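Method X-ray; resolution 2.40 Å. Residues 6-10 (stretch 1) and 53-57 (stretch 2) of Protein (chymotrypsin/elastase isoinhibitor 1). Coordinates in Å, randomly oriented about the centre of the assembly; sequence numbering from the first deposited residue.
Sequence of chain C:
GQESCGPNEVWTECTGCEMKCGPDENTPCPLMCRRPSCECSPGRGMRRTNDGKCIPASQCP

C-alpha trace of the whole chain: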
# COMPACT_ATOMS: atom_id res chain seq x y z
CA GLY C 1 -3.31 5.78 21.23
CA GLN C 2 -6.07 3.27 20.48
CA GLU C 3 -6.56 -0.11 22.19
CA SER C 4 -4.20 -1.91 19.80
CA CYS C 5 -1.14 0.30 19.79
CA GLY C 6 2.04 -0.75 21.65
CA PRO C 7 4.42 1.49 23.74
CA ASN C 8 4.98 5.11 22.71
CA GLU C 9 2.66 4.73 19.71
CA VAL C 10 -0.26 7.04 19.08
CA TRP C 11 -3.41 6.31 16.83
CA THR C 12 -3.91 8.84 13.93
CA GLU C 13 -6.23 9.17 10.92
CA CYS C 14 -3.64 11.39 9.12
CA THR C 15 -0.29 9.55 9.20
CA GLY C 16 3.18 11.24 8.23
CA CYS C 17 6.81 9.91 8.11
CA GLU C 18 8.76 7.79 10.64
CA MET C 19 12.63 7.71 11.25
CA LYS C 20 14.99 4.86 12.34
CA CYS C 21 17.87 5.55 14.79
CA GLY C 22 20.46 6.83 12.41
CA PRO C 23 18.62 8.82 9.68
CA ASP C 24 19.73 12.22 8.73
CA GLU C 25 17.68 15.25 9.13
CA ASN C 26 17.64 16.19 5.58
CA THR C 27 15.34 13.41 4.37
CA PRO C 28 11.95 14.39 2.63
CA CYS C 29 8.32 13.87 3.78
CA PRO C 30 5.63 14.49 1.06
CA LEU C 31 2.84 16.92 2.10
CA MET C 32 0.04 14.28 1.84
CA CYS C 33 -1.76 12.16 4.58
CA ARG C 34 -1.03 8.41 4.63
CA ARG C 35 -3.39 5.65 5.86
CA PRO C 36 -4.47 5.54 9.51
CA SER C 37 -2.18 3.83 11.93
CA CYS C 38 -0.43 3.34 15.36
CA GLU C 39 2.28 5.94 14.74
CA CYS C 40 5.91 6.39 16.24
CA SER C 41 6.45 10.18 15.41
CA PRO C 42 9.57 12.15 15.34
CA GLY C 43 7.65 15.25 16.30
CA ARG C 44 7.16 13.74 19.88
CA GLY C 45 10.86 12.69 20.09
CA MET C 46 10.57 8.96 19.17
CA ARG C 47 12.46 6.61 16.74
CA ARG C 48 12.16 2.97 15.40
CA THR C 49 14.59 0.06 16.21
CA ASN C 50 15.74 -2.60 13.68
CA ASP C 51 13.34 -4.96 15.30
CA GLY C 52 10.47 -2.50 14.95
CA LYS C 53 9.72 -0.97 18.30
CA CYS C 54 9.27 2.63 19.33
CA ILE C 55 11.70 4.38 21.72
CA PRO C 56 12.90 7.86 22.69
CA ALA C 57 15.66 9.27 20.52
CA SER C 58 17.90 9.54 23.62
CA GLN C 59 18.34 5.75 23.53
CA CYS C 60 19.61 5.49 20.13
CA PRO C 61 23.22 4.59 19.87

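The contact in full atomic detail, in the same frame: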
# COMPACT_ATOMS: atom_id res chain seq x y z
N GLY C 6 1.08 -0.34 20.58
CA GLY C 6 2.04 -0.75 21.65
C GLY C 6 2.68 0.51 22.29
O GLY C 6 2.30 1.65 21.97
N PRO C 7 3.73 0.36 23.11
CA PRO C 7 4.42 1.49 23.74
C PRO C 7 4.98 2.57 22.86
O PRO C 7 5.58 2.28 21.86
CB PRO C 7 5.61 0.89 24.50
CG PRO C 7 5.51 -0.61 24.53
CD PRO C 7 4.38 -0.95 23.59
N ASN C 8 4.63 3.83 23.27
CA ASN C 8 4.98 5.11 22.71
C ASN C 8 4.34 5.43 21.34
O ASN C 8 4.74 6.36 20.57
CB ASN C 8 6.48 5.34 22.74
CG ASN C 8 7.28 5.04 24.00
OD1 ASN C 8 7.03 5.64 25.03
ND2 ASN C 8 8.26 4.15 23.93
N GLU C 9 3.39 4.62 20.95
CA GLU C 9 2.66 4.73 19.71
C GLU C 9 1.32 5.50 19.88
O GLU C 9 0.52 5.30 20.86
CB GLU C 9 2.34 3.30 19.24
CG GLU C 9 3.53 2.55 18.62
CD GLU C 9 3.07 1.31 17.91
OE1 GLU C 9 2.01 0.64 18.12
OE2 GLU C 9 4.02 0.93 17.12
N VAL C 10 0.99 6.34 18.90
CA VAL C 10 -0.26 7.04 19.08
C VAL C 10 -1.16 6.90 17.81
O VAL C 10 -0.64 7.06 16.70
CB VAL C 10 0.04 8.51 19.43
CG1 VAL C 10 -1.19 9.35 19.16
CG2 VAL C 10 0.63 8.87 20.81
N LYS C 53 10.47 -1.70 17.29
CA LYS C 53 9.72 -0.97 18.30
C LYS C 53 10.00 0.52 18.31
O LYS C 53 10.88 1.07 17.60
CB LYS C 53 10.28 -1.51 19.52
CG LYS C 53 11.02 -2.66 18.91
CD LYS C 53 10.88 -3.84 19.81
CE LYS C 53 11.28 -3.59 21.24
NZ LYS C 53 11.54 -4.90 21.90
N CYS C 54 9.26 1.17 19.16
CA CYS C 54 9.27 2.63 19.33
C CYS C 54 9.94 3.04 20.65
O CYS C 54 9.46 2.71 21.74
CB CYS C 54 7.81 3.23 19.20
SG CYS C 54 7.58 5.04 18.94
N ILE C 55 10.98 3.91 20.55
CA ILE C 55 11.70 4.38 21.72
C ILE C 55 12.11 5.83 21.58
O ILE C 55 12.28 6.32 20.47
CB ILE C 55 13.05 3.62 21.79
CG1 ILE C 55 13.83 3.92 20.48
CG2 ILE C 55 12.92 2.09 21.93
CD1 ILE C 55 15.30 3.55 20.74
N PRO C 56 12.42 6.48 22.71
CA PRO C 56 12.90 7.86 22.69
C PRO C 56 14.23 7.97 22.00
O PRO C 56 15.07 7.08 22.17
CB PRO C 56 13.08 8.28 24.12
CG PRO C 56 12.34 7.27 24.96
CD PRO C 56 12.23 6.00 24.12
N ALA C 57 14.42 9.06 21.24
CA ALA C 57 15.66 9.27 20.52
C ALA C 57 16.96 9.20 21.39
O ALA C 57 18.05 8.79 20.92
CB ALA C 57 15.60 10.57 19.73
O HOH W 1 6.93 -0.56 20.46

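The contact between residues 6-10 and 53-57 is small, burying 180 Å² in all, and it joins a tight turn to a short strand that lies at least 45 residues away in sequence. The turn is a type II beta turn running from G6 to E9; the strand covers C54 to P56. The two backbones come nearest at N8 and C54, whose CA atoms are 6.0 Å apart, and no direct hydrogen bond links main chain to main chain. The connection is made instead by one side chain, by packing around a cysteine, and by a water.

The turn sets the stage. P7 and N8 occupy its two central positions, with phi/psi of -56/131° and 69/11°. Proline suits the first of these because its ring already restricts phi to such values, and the positive phi of the second is one that asparagine tolerates better than most residues. The closing hydrogen bond, from E9 N to G6 O, is weak at 3.3 Å, but the turn has a second tie: G6 N donates to E9 OE1 at 2.8 Å with an angle of 164°. The E9 side chain reaches back to this amide with chi1 at -76° (m), chi2 at -167° (t) and chi3 at -25°, an extended chain whose last torsion orients the carboxylate. Its other oxygen, OE2, is hydrogen-bonded elsewhere in the structure, so this buried carboxylate has partners for both oxygens.

N8 carries the direct polar link. Its CA-to-CB bond points toward the strand, and chi1 of -46° (m) with chi2 of -61° brings the amide nitrogen to the main chain of C54. N8 ND2 donates to C54 O at 2.9 Å, with an N-H...acceptor angle of 157°. Because the acceptor is a backbone carbonyl, the bond depends on the path of the strand rather than on the identity of the C54 side chain. N8 ND2 also lies 4.1 Å from I55 CA and 4.4 Å from P56 CD, so the amide rests beside the strand as it continues past the carbonyl.

C54 is the buried centre of the contact, with 80 Å² covered by the turn. Its CB points toward the turn, and chi1 of -165° (t) places C54 SG 4.0 Å from N8 CB, while the sulfur is bonded covalently to a group elsewhere in the structure. Around C54 CB the turn supplies P7 O at 3.6 Å and the aliphatic E9 CG at 4.4 Å; these are packing contacts. I55, the next residue, points its CB away from the turn, as expected from the alternation of side chains along a strand.

A water completes the join between the backbones. It accepts from C54 N at 3.2 Å from its oxygen and donates weakly to P7 O, 3.4 Å from that same oxygen. C54 is thus engaged through both main-chain polar groups, its carbonyl directly by N8 and its amide through the water.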